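Local coordinates for Nrps/pks (Streptomyces albus, PDB 4OPF), which is a ketosynthase domain of the oxazolomycin assembly line, an "AT-less" type I polyketide synthase, and probably takes part in extending or passing on thioester-bound acyl chains, at residues A[25-28]-A[29-32]; A[331-335]-A[336-340]; A[283-286]-A[287-290]; A[313-316]-A[317-320]. All coordinates share one frame; numbering follows the deposited sequence.

How the contacts relate
Along the chain the order is contact 1, contact 3, contact 4, contact 2. They fall into two pairs within one ketosynthase domain of the thiolase clan. Contacts 1 and 2 have centres 16 Å apart and touch where Leu30 CD2 packs on Ile331 CG2 at 3.7 Å. Contact 1 lies on helix 24-33; contact 2 leads into helix 338-352, probably by the active site. Contacts 3 and 4 are nearer the surface, their centres 10 Å apart. They precede strands 291-293 and 322-325, parallel neighbours in the mixed sheet. Asp287 OD1 meets Ser318 OG at 2.7 Å, probably a hydrogen bond tying these surface loops together. Contacts of different pairs lie 26 to 31 Å apart, centre to centre.

Contact 1 (A[25-28]-A[29-32]); sequences DAYW and RLLS
Leu31 CD1 sits over the centre of one face of the Tyr27 ring, a CH-pi contact with the methyl 3.8 Å from the centroid of that ring and 13° off its normal. The two residues are four apart on helix 24-33, one turn of an alpha-helix. Tyr27 has CG anti to its backbone N (chi1 -170°), and this turns the ring along the helix to meet the leucine. Its hydroxyl is hydrogen-bonded outside the segments, to Ala341 O of helix 338-352. Trp28 also packs on that helix, so this turn packs helix 24-33 against helix 338-352. The Trp28 indole carries Ser32 CB over one face, offset toward the rim, 3.8 Å from CE2. Regular helical bonds run beneath, such as Leu30 N to Ala26 O at 2.9 Å. On the outer side Arg29 folds back at chi3 (-52°). One face of its guanidinium then lies over the first turn, with NH1 3.6 Å from Ala26 CA. The Asp25 carboxylate leads away and is not in contact with that charge. Trp28 O takes two donors from one residue: Ser32 N and Ser32 OG, each at 2.9 Å.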
ATOM      1  N   ASP A  25     -28.200  -0.369   9.018  1.00 34.84           N
ATOM      2  CA  ASP A  25     -29.515  -0.942   9.134  1.00 36.26           C
ATOM      3  C   ASP A  25     -30.356  -0.461   7.960  1.00 34.60           C
ATOM      4  O   ASP A  25     -31.075  -1.244   7.375  1.00 36.02           O
ATOM      5  CB  ASP A  25     -30.134  -0.585  10.499  1.00 42.01           C
ATOM      6  CG  ASP A  25     -29.510  -1.395  11.649  1.00 47.07           C
ATOM      7  OD1 ASP A  25     -28.824  -2.408  11.408  1.00 49.51           O
ATOM      8  OD2 ASP A  25     -29.702  -1.017  12.805  1.00 55.91           O
ATOM      9  N   ALA A  26     -30.246   0.815   7.603  1.00 31.58           N
ATOM     10  CA  ALA A  26     -30.945   1.309   6.451  1.00 33.26           C
ATOM     11  C   ALA A  26     -30.362   0.707   5.148  1.00 32.83           C
ATOM     12  O   ALA A  26     -31.080   0.473   4.184  1.00 32.68           O
ATOM     13  CB  ALA A  26     -30.950   2.837   6.427  1.00 33.53           C
ATOM     14  N   TYR A  27     -29.057   0.458   5.110  1.00 30.14           N
ATOM     15  CA  TYR A  27     -28.464  -0.157   3.962  1.00 29.21           C
ATOM     16  C   TYR A  27     -29.037  -1.586   3.777  1.00 29.70           C
ATOM     17  O   TYR A  27     -29.357  -1.989   2.678  1.00 30.66           O
ATOM     18  CB  TYR A  27     -26.941  -0.151   4.105  1.00 27.58           C
ATOM     19  CG  TYR A  27     -26.150  -0.551   2.915  1.00 25.39           C
ATOM     20  CD1 TYR A  27     -26.414  -0.054   1.662  1.00 27.01           C
ATOM     21  CD2 TYR A  27     -25.063  -1.372   3.064  1.00 24.76           C
ATOM     22  CE1 TYR A  27     -25.634  -0.442   0.564  1.00 26.16           C
ATOM     23  CE2 TYR A  27     -24.237  -1.703   2.021  1.00 23.76           C
ATOM     24  CZ  TYR A  27     -24.524  -1.236   0.765  1.00 25.59           C
ATOM     25  OH  TYR A  27     -23.686  -1.650  -0.268  1.00 25.80           O
ATOM     26  N   TRP A  28     -29.132  -2.345   4.841  1.00 29.69           N
ATOM     27  CA  TRP A  28     -29.697  -3.658   4.781  1.00 30.96           C
ATOM     28  C   TRP A  28     -31.146  -3.610   4.331  1.00 32.92           C
ATOM     29  O   TRP A  28     -31.522  -4.388   3.516  1.00 33.50           O
ATOM     30  CB  TRP A  28     -29.601  -4.376   6.115  1.00 31.35           C
ATOM     31  CG  TRP A  28     -30.239  -5.722   6.061  1.00 33.22           C
ATOM     32  CD1 TRP A  28     -31.390  -6.115   6.699  1.00 34.64           C
ATOM     33  CD2 TRP A  28     -29.833  -6.829   5.250  1.00 31.47           C
ATOM     34  NE1 TRP A  28     -31.686  -7.420   6.349  1.00 35.53           N
ATOM     35  CE2 TRP A  28     -30.735  -7.881   5.486  1.00 33.12           C
ATOM     36  CE3 TRP A  28     -28.756  -7.051   4.395  1.00 31.66           C
ATOM     37  CZ2 TRP A  28     -30.616  -9.111   4.870  1.00 33.00           C
ATOM     38  CZ3 TRP A  28     -28.595  -8.307   3.822  1.00 30.27           C
ATOM     39  CH2 TRP A  28     -29.536  -9.297   4.032  1.00 32.62           C
ATOM     40  N   ARG A  29     -31.940  -2.673   4.827  1.00 34.85           N
ATOM     41  CA  ARG A  29     -33.318  -2.526   4.362  1.00 37.83           C
ATOM     42  C   ARG A  29     -33.374  -2.207   2.875  1.00 38.03           C
ATOM     43  O   ARG A  29     -34.168  -2.820   2.146  1.00 37.65           O
ATOM     44  CB  ARG A  29     -34.121  -1.480   5.167  1.00 42.00           C
ATOM     45  CG  ARG A  29     -34.541  -2.014   6.541  1.00 46.40           C
ATOM     46  CD  ARG A  29     -35.480  -1.119   7.326  1.00 51.06           C
ATOM     47  NE  ARG A  29     -35.018   0.269   7.469  1.00 56.30           N
ATOM     48  CZ  ARG A  29     -34.213   0.725   8.454  1.00 60.23           C
ATOM     49  NH1 ARG A  29     -33.862   2.021   8.484  1.00 56.37           N
ATOM     50  NH2 ARG A  29     -33.731  -0.102   9.401  1.00 60.08           N
ATOM     51  N   LEU A  30     -32.558  -1.261   2.418  1.00 34.28           N
ATOM     52  CA  LEU A  30     -32.520  -0.918   1.028  1.00 34.59           C
ATOM     53  C   LEU A  30     -32.233  -2.162   0.165  1.00 35.16           C
ATOM     54  O   LEU A  30     -32.953  -2.427  -0.839  1.00 33.70           O
ATOM     55  CB  LEU A  30     -31.454   0.149   0.765  1.00 35.26           C
ATOM     56  CG  LEU A  30     -31.250   0.594  -0.679  1.00 36.75           C
ATOM     57  CD1 LEU A  30     -32.192   1.711  -1.023  1.00 40.69           C
ATOM     58  CD2 LEU A  30     -29.878   1.092  -0.969  1.00 39.68           C
ATOM     59  N   LEU A  31     -31.194  -2.910   0.523  1.00 31.81           N
ATOM     60  CA  LEU A  31     -30.765  -4.013  -0.307  1.00 31.53           C
ATOM     61  C   LEU A  31     -31.714  -5.201  -0.233  1.00 32.43           C
ATOM     62  O   LEU A  31     -32.008  -5.829  -1.260  1.00 32.66           O
ATOM     63  CB  LEU A  31     -29.416  -4.501   0.114  1.00 32.65           C
ATOM     64  CG  LEU A  31     -28.312  -3.455  -0.066  1.00 33.99           C
ATOM     65  CD1 LEU A  31     -27.041  -4.037   0.426  1.00 33.21           C
ATOM     66  CD2 LEU A  31     -28.148  -2.897  -1.464  1.00 35.82           C
ATOM     67  N   SER A  32     -32.167  -5.524   0.965  1.00 31.74           N
ATOM     68  CA  SER A  32     -32.992  -6.675   1.129  1.00 33.29           C
ATOM     69  C   SER A  32     -34.382  -6.455   0.524  1.00 35.36           C
ATOM     70  O   SER A  32     -34.957  -7.405   0.054  1.00 35.17           O
ATOM     71  CB  SER A  32     -33.093  -7.054   2.584  1.00 32.95           C
ATOM     72  OG  SER A  32     -33.832  -6.073   3.237  1.00 35.65           O
TER

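Contact 2 (A[331-335]-A[336-340]); sequences IGHPQ and CAEGI
Pro334 O accepts from two groups: Ala337 N at 2.9 Å, and the hydroxyl OG1 of Thr188, at the end of strand 181-188. The bond from Ala337 is bent, with an N-H...O angle of 136°, and the donor stands above the carbonyl plane. One residue on, Glu338 N donates to Gln335 O at 2.9 Å in a straighter bond. Both bonds span three residues, the 3-10 pattern that leads into helix 338-352. Pro334 lies against this turn. Its CB meets Ala337 CB at 4.0 Å, and its CG rests 3.9 Å from Glu338 CA. Gln335 doubles back on His333 and holds it twice: NE2 donates to His333 O at 3.1 Å, and the backbone N to His333 ND1 at 3.2 Å. The second donor is tilted from the imidazole plane. The bond to ND1 restrains the ring, while the bond to O ties the Gln335 amide to the backbone. His333 CG is anti to its backbone N (chi1 -166°), which carries CE1 to 3.9 Å from Glu338 CB. The imidazole and carboxylate planes are 47° apart. Both side chains also touch Cys160 and Lys328. His333 ends an Asn-Ile-Gly-His sequence, and its place beside Cys160 is consistent with the cysteine-histidine active site of the ketosynthase family.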
ATOM      1  N   ILE A 331     -27.420   1.583  -5.665  1.00 31.19           N
ATOM      2  CA  ILE A 331     -26.822   2.826  -5.171  1.00 33.19           C
ATOM      3  C   ILE A 331     -25.932   3.577  -6.146  1.00 34.72           C
ATOM      4  O   ILE A 331     -25.370   4.600  -5.761  1.00 36.44           O
ATOM      5  CB  ILE A 331     -25.974   2.589  -3.928  1.00 30.51           C
ATOM      6  CG1 ILE A 331     -24.787   1.719  -4.249  1.00 29.23           C
ATOM      7  CG2 ILE A 331     -26.833   1.994  -2.810  1.00 32.04           C
ATOM      8  CD1 ILE A 331     -23.823   1.530  -3.068  1.00 30.87           C
ATOM      9  N   GLY A 332     -25.864   3.129  -7.400  1.00 35.64           N
ATOM     10  CA  GLY A 332     -24.952   3.677  -8.414  1.00 36.06           C
ATOM     11  C   GLY A 332     -23.532   3.151  -8.244  1.00 35.18           C
ATOM     12  O   GLY A 332     -23.334   2.138  -7.597  1.00 36.71           O
ATOM     13  N   HIS A 333     -22.543   3.863  -8.797  1.00 35.20           N
ATOM     14  CA  HIS A 333     -21.147   3.456  -8.771  1.00 36.92           C
ATOM     15  C   HIS A 333     -20.352   4.372  -7.816  1.00 36.94           C
ATOM     16  O   HIS A 333     -19.981   5.472  -8.197  1.00 34.49           O
ATOM     17  CB  HIS A 333     -20.541   3.559 -10.173  1.00 42.01           C
ATOM     18  CG  HIS A 333     -19.219   2.855 -10.312  1.00 46.34           C
ATOM     19  ND1 HIS A 333     -18.321   2.722  -9.273  1.00 49.47           N
ATOM     20  CD2 HIS A 333     -18.633   2.257 -11.376  1.00 53.44           C
ATOM     21  CE1 HIS A 333     -17.254   2.059  -9.681  1.00 52.25           C
ATOM     22  NE2 HIS A 333     -17.418   1.757 -10.956  1.00 51.27           N
ATOM     23  N   PRO A 334     -20.078   3.924  -6.577  1.00 38.68           N
ATOM     24  CA  PRO A 334     -19.390   4.790  -5.596  1.00 41.12           C
ATOM     25  C   PRO A 334     -17.873   4.896  -5.740  1.00 40.30           C
ATOM     26  O   PRO A 334     -17.199   5.156  -4.750  1.00 42.64           O
ATOM     27  CB  PRO A 334     -19.762   4.178  -4.238  1.00 41.86           C
ATOM     28  CG  PRO A 334     -20.425   2.884  -4.513  1.00 44.70           C
ATOM     29  CD  PRO A 334     -20.439   2.619  -6.008  1.00 43.88           C
ATOM     30  N   GLN A 335     -17.357   4.745  -6.953  1.00 39.67           N
ATOM     31  CA  GLN A 335     -15.944   4.894  -7.270  1.00 42.45           C
ATOM     32  C   GLN A 335     -15.022   4.187  -6.226  1.00 38.37           C
ATOM     33  O   GLN A 335     -15.120   2.974  -6.053  1.00 35.33           O
ATOM     34  CB  GLN A 335     -15.625   6.381  -7.426  1.00 45.92           C
ATOM     35  CG  GLN A 335     -16.720   7.169  -8.120  1.00 55.71           C
ATOM     36  CD  GLN A 335     -16.735   6.937  -9.612  1.00 66.85           C
ATOM     37  OE1 GLN A 335     -15.707   7.091 -10.274  1.00 77.66           O
ATOM     38  NE2 GLN A 335     -17.907   6.570 -10.162  1.00 70.55           N
ATOM     39  N   CYS A 336     -14.186   4.930  -5.466  1.00 38.66           N
ATOM     40  CA  CYS A 336     -13.233   4.298  -4.502  1.00 34.85           C
ATOM     41  C   CYS A 336     -13.921   3.549  -3.402  1.00 32.98           C
ATOM     42  O   CYS A 336     -13.372   2.675  -2.802  1.00 37.26           O
ATOM     43  CB  CYS A 336     -12.222   5.350  -3.918  1.00 35.39           C
ATOM     44  SG  CYS A 336     -11.143   6.049  -5.225  1.00 42.50           S
ATOM     45  N   ALA A 337     -15.129   3.928  -3.081  1.00 34.37           N
ATOM     46  CA  ALA A 337     -15.895   3.174  -2.112  1.00 37.02           C
ATOM     47  C   ALA A 337     -16.667   1.942  -2.678  1.00 39.09           C
ATOM     48  O   ALA A 337     -17.452   1.322  -1.949  1.00 39.01           O
ATOM     49  CB  ALA A 337     -16.894   4.126  -1.447  1.00 37.57           C
ATOM     50  N   GLU A 338     -16.514   1.616  -3.957  1.00 42.44           N
ATOM     51  CA  GLU A 338     -17.357   0.549  -4.581  1.00 41.62           C
ATOM     52  C   GLU A 338     -17.100  -0.772  -3.910  1.00 38.20           C
ATOM     53  O   GLU A 338     -18.063  -1.542  -3.604  1.00 35.04           O
ATOM     54  CB  GLU A 338     -17.106   0.397  -6.115  1.00 50.92           C
ATOM     55  CG  GLU A 338     -17.823  -0.798  -6.801  1.00 61.03           C
ATOM     56  CD  GLU A 338     -16.901  -1.982  -7.171  1.00 76.48           C
ATOM     57  OE1 GLU A 338     -16.708  -2.906  -6.345  1.00 89.41           O
ATOM     58  OE2 GLU A 338     -16.377  -2.028  -8.308  1.00 82.60           O
ATOM     59  N   GLY A 339     -15.814  -1.077  -3.749  1.00 28.05           N
ATOM     60  CA  GLY A 339     -15.443  -2.317  -3.141  1.00 28.93           C
ATOM     61  C   GLY A 339     -15.982  -2.412  -1.735  1.00 31.70           C
ATOM     62  O   GLY A 339     -16.321  -3.507  -1.266  1.00 32.58           O
ATOM     63  N   ILE A 340     -16.033  -1.278  -1.027  1.00 31.69           N
ATOM     64  CA  ILE A 340     -16.358  -1.369   0.382  1.00 28.30           C
ATOM     65  C   ILE A 340     -17.879  -1.525   0.485  1.00 24.72           C
ATOM     66  O   ILE A 340     -18.332  -2.190   1.384  1.00 24.22           O
ATOM     67  CB  ILE A 340     -15.806  -0.189   1.274  1.00 29.49           C
ATOM     68  CG1 ILE A 340     -15.844  -0.606   2.738  1.00 29.72           C
ATOM     69  CG2 ILE A 340     -16.623   1.044   1.142  1.00 29.21           C
ATOM     70  CD1 ILE A 340     -14.747  -1.582   3.034  1.00 33.98           C
TER

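Contact 3 (A[283-286]-A[287-290]); sequences GVAA and DDVT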
ATOM      1  N   GLY A 283      -8.370 -21.470   0.908  1.00 31.76           N
ATOM      2  CA  GLY A 283      -8.399 -22.885   1.177  1.00 34.57           C
ATOM      3  C   GLY A 283      -9.801 -23.466   1.026  1.00 36.56           C
ATOM      4  O   GLY A 283     -10.091 -24.435   1.662  1.00 39.98           O
ATOM      5  N   VAL A 284     -10.684 -22.880   0.223  1.00 34.28           N
ATOM      6  CA  VAL A 284     -12.057 -23.428   0.142  1.00 39.26           C
ATOM      7  C   VAL A 284     -12.285 -24.033  -1.234  1.00 36.82           C
ATOM      8  O   VAL A 284     -11.624 -23.644  -2.173  1.00 40.06           O
ATOM      9  CB  VAL A 284     -13.161 -22.380   0.481  1.00 36.99           C
ATOM     10  CG1 VAL A 284     -12.885 -21.787   1.861  1.00 39.17           C
ATOM     11  CG2 VAL A 284     -13.209 -21.268  -0.518  1.00 34.46           C
ATOM     12  N   ALA A 285     -13.199 -24.979  -1.352  1.00 36.61           N
ATOM     13  CA  ALA A 285     -13.557 -25.478  -2.674  1.00 35.58           C
ATOM     14  C   ALA A 285     -14.342 -24.405  -3.427  1.00 34.37           C
ATOM     15  O   ALA A 285     -15.168 -23.714  -2.855  1.00 32.16           O
ATOM     16  CB  ALA A 285     -14.370 -26.759  -2.535  1.00 38.42           C
ATOM     17  N   ALA A 286     -14.112 -24.268  -4.713  1.00 34.03           N
ATOM     18  CA  ALA A 286     -14.906 -23.340  -5.522  1.00 35.16           C
ATOM     19  C   ALA A 286     -16.410 -23.528  -5.379  1.00 34.69           C
ATOM     20  O   ALA A 286     -17.158 -22.557  -5.339  1.00 31.96           O
ATOM     21  CB  ALA A 286     -14.520 -23.509  -6.991  1.00 39.19           C
ATOM     22  N   ASP A 287     -16.868 -24.770  -5.370  1.00 34.61           N
ATOM     23  CA  ASP A 287     -18.295 -25.059  -5.246  1.00 37.63           C
ATOM     24  C   ASP A 287     -18.924 -24.608  -3.933  1.00 34.78           C
ATOM     25  O   ASP A 287     -20.135 -24.516  -3.834  1.00 34.70           O
ATOM     26  CB  ASP A 287     -18.526 -26.574  -5.387  1.00 43.53           C
ATOM     27  CG  ASP A 287     -18.759 -27.026  -6.841  1.00 48.66           C
ATOM     28  OD1 ASP A 287     -19.055 -26.241  -7.751  1.00 48.33           O
ATOM     29  OD2 ASP A 287     -18.648 -28.243  -7.077  1.00 71.74           O
ATOM     30  N   ASP A 288     -18.114 -24.367  -2.904  1.00 33.50           N
ATOM     31  CA  ASP A 288     -18.628 -23.899  -1.648  1.00 33.60           C
ATOM     32  C   ASP A 288     -18.959 -22.425  -1.653  1.00 32.08           C
ATOM     33  O   ASP A 288     -19.688 -21.983  -0.766  1.00 33.49           O
ATOM     34  CB  ASP A 288     -17.662 -24.209  -0.514  1.00 36.20           C
ATOM     35  CG  ASP A 288     -17.594 -25.713  -0.210  1.00 39.66           C
ATOM     36  OD1 ASP A 288     -18.572 -26.420  -0.415  1.00 43.52           O
ATOM     37  OD2 ASP A 288     -16.554 -26.165   0.234  1.00 51.45           O
ATOM     38  N   VAL A 289     -18.455 -21.678  -2.626  1.00 28.85           N
ATOM     39  CA  VAL A 289     -18.772 -20.234  -2.716  1.00 28.73           C
ATOM     40  C   VAL A 289     -20.120 -20.143  -3.437  1.00 29.67           C
ATOM     41  O   VAL A 289     -20.238 -20.499  -4.589  1.00 29.40           O
ATOM     42  CB  VAL A 289     -17.683 -19.453  -3.443  1.00 28.39           C
ATOM     43  CG1 VAL A 289     -18.013 -17.970  -3.538  1.00 27.69           C
ATOM     44  CG2 VAL A 289     -16.330 -19.643  -2.758  1.00 27.32           C
ATOM     45  N   THR A 290     -21.100 -19.635  -2.716  1.00 28.34           N
ATOM     46  CA  THR A 290     -22.506 -19.641  -3.090  1.00 30.51           C
ATOM     47  C   THR A 290     -22.983 -18.363  -3.765  1.00 29.14           C
ATOM     48  O   THR A 290     -23.946 -18.396  -4.551  1.00 29.55           O
ATOM     49  CB  THR A 290     -23.324 -19.875  -1.816  1.00 30.03           C
ATOM     50  OG1 THR A 290     -22.942 -21.132  -1.289  1.00 31.65           O
ATOM     51  CG2 THR A 290     -24.820 -19.854  -2.023  1.00 32.81           C
TER
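Val284 and Val289 meet through their CG2 methyls because of their first torsions. In Val284 (chi1 -56°) CG2 stands between the backbone N and the carbonyl carbon; in Val289 (chi1 180°) CG2 is anti to the carbonyl carbon. The methyls are 4.2 Å apart and the side chains cross at about a right angle. Both also touch Leu279, so the pair packs on helix 268-282. Asp288 has CG anti to its carbonyl carbon (chi1 -70°), and its carboxylate swings back over the start of the turn. There OD2 lies 3.6 Å from Ala285 CB. The side chain also touches Leu390 and Pro388. The backbone forms a short 3-10 turn that links helix 268-282 to strand 291-293, after a Schellman motif at Gly283. Asp288 N donates to Ala285 O at 3.0 Å, and Val289 N to Ala286 O at 3.1 Å. Each donor stands well above the carbonyl plane, in keeping with the tight 3-10 winding. With an alanine in place of Asp288 the carboxylate would be gone, and Ala285 CB would probably lose its cover on that side. Val289 CB lies 3.7 Å from Ala286 O, beside the second bond.

Contact 4 (A[313-316]-A[317-320]); sequences VYRD and GSDT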
ATOM      1  N   VAL A 313     -13.644 -20.337 -13.426  1.00 28.57           N
ATOM      2  CA  VAL A 313     -12.923 -20.499 -12.212  1.00 28.12           C
ATOM      3  C   VAL A 313     -13.788 -21.214 -11.160  1.00 27.65           C
ATOM      4  O   VAL A 313     -13.294 -22.093 -10.448  1.00 28.83           O
ATOM      5  CB  VAL A 313     -12.492 -19.144 -11.629  1.00 28.75           C
ATOM      6  CG1 VAL A 313     -12.055 -19.284 -10.171  1.00 29.42           C
ATOM      7  CG2 VAL A 313     -11.343 -18.555 -12.421  1.00 30.19           C
ATOM      8  N   TYR A 314     -15.033 -20.786 -11.020  1.00 26.94           N
ATOM      9  CA  TYR A 314     -15.904 -21.237  -9.920  1.00 28.51           C
ATOM     10  C   TYR A 314     -16.733 -22.485 -10.204  1.00 28.27           C
ATOM     11  O   TYR A 314     -17.066 -23.230  -9.262  1.00 28.46           O
ATOM     12  CB  TYR A 314     -16.858 -20.093  -9.491  1.00 28.64           C
ATOM     13  CG  TYR A 314     -16.200 -19.189  -8.498  1.00 27.67           C
ATOM     14  CD1 TYR A 314     -16.137 -19.570  -7.209  1.00 29.86           C
ATOM     15  CD2 TYR A 314     -15.635 -17.996  -8.847  1.00 25.88           C
ATOM     16  CE1 TYR A 314     -15.583 -18.787  -6.264  1.00 30.44           C
ATOM     17  CE2 TYR A 314     -15.016 -17.201  -7.910  1.00 25.24           C
ATOM     18  CZ  TYR A 314     -15.006 -17.597  -6.616  1.00 27.44           C
ATOM     19  OH  TYR A 314     -14.375 -16.942  -5.603  1.00 27.01           O
ATOM     20  N   ARG A 315     -17.052 -22.699 -11.475  1.00 27.15           N
ATOM     21  CA  ARG A 315     -17.961 -23.768 -11.902  1.00 28.78           C
ATOM     22  C   ARG A 315     -17.457 -24.600 -13.087  1.00 29.15           C
ATOM     23  O   ARG A 315     -18.237 -25.018 -13.935  1.00 30.36           O
ATOM     24  CB  ARG A 315     -19.370 -23.213 -12.191  1.00 28.19           C
ATOM     25  CG  ARG A 315     -20.113 -22.691 -10.942  1.00 28.59           C
ATOM     26  CD  ARG A 315     -20.254 -23.724  -9.832  1.00 29.80           C
ATOM     27  NE  ARG A 315     -21.017 -23.189  -8.713  1.00 29.56           N
ATOM     28  CZ  ARG A 315     -20.495 -22.622  -7.619  1.00 29.85           C
ATOM     29  NH1 ARG A 315     -19.205 -22.490  -7.445  1.00 29.42           N
ATOM     30  NH2 ARG A 315     -21.294 -22.155  -6.684  1.00 30.90           N
ATOM     31  N   ASP A 316     -16.159 -24.858 -13.127  1.00 29.75           N
ATOM     32  CA  ASP A 316     -15.577 -25.602 -14.232  1.00 31.45           C
ATOM     33  C   ASP A 316     -15.945 -27.060 -14.059  1.00 33.13           C
ATOM     34  O   ASP A 316     -15.523 -27.671 -13.111  1.00 34.03           O
ATOM     35  CB  ASP A 316     -14.047 -25.421 -14.238  1.00 32.83           C
ATOM     36  CG  ASP A 316     -13.428 -25.942 -15.492  1.00 36.43           C
ATOM     37  OD1 ASP A 316     -14.217 -26.241 -16.427  1.00 37.94           O
ATOM     38  OD2 ASP A 316     -12.189 -26.148 -15.544  1.00 36.51           O
ATOM     39  N   GLY A 317     -16.778 -27.583 -14.935  1.00 33.35           N
ATOM     40  CA  GLY A 317     -17.280 -28.952 -14.835  1.00 35.38           C
ATOM     41  C   GLY A 317     -18.265 -29.155 -13.683  1.00 37.17           C
ATOM     42  O   GLY A 317     -18.377 -30.267 -13.170  1.00 36.98           O
ATOM     43  N   SER A 318     -18.965 -28.089 -13.262  1.00 34.53           N
ATOM     44  CA  SER A 318     -19.884 -28.184 -12.137  1.00 35.58           C
ATOM     45  C   SER A 318     -21.248 -27.650 -12.496  1.00 37.31           C
ATOM     46  O   SER A 318     -21.350 -26.711 -13.259  1.00 38.08           O
ATOM     47  CB  SER A 318     -19.347 -27.387 -10.947  1.00 34.38           C
ATOM     48  OG  SER A 318     -20.287 -27.328  -9.909  1.00 32.94           O
ATOM     49  N   ASP A 319     -22.277 -28.236 -11.888  1.00 39.01           N
ATOM     50  CA  ASP A 319     -23.663 -27.798 -12.006  1.00 40.98           C
ATOM     51  C   ASP A 319     -24.150 -27.145 -10.722  1.00 37.83           C
ATOM     52  O   ASP A 319     -25.317 -26.840 -10.638  1.00 36.34           O
ATOM     53  CB  ASP A 319     -24.582 -29.011 -12.349  1.00 49.54           C
ATOM     54  CG  ASP A 319     -24.169 -29.720 -13.685  1.00 61.32           C
ATOM     55  OD1 ASP A 319     -23.973 -29.022 -14.721  1.00 70.34           O
ATOM     56  OD2 ASP A 319     -24.016 -30.975 -13.710  1.00 74.11           O
ATOM     57  N   THR A 320     -23.289 -26.929  -9.716  1.00 34.51           N
ATOM     58  CA  THR A 320     -23.758 -26.352  -8.473  1.00 34.74           C
ATOM     59  C   THR A 320     -24.226 -24.892  -8.726  1.00 33.01           C
ATOM     60  O   THR A 320     -23.472 -24.123  -9.314  1.00 32.55           O
ATOM     61  CB  THR A 320     -22.607 -26.345  -7.446  1.00 35.56           C
ATOM     62  OG1 THR A 320     -22.182 -27.677  -7.166  1.00 35.63           O
ATOM     63  CG2 THR A 320     -22.988 -25.681  -6.146  1.00 34.74           C
TER
HETATM   64  O   HOH W   1     -20.708 -25.711 -15.708  1.00 46.53           O
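Arg315 turns back over the loop that follows helix 300-314 and reaches Thr320. Its chain has CG beside the backbone N (chi1 -67°) and bends at chi2 (-56°), which brings NE to Thr320 O at 2.7 Å. This oxygen lies at the guanidinium edge, close to its plane, and the N-H...O angle is 149°. CD packs 3.6 Å from Ser318 OG, and Thr320 CG2 is 3.9 Å from NH2. The other side of the group turns to its own helix end, where NH1 donates to Tyr314 O at 2.9 Å. Gly317 is the third residue of a type II beta turn from Arg315 to Ser318, closed by Ser318 N to Arg315 O at 3.2 Å. Its phi is positive, and a CB there would clash with Asp316 O. A water bridges Arg315 O and Ser318 O across the turn, donating to both. Ser318 OG accepts from Thr320 N at 3.0 Å, an ST turn, and is also bonded to Asp287. Ala286 O, Val289 O and Pro321 O accept from NH1 and NH2 as well, and Asp287 OD1 makes a long, weak ion pair with NE. An alanine in place of Arg315 is likely to leave all five carbonyls without these donors and the loop freer to move. The five bonds probably satisfy most N-H groups of this buried guanidinium and tie its turn to neighbouring loops.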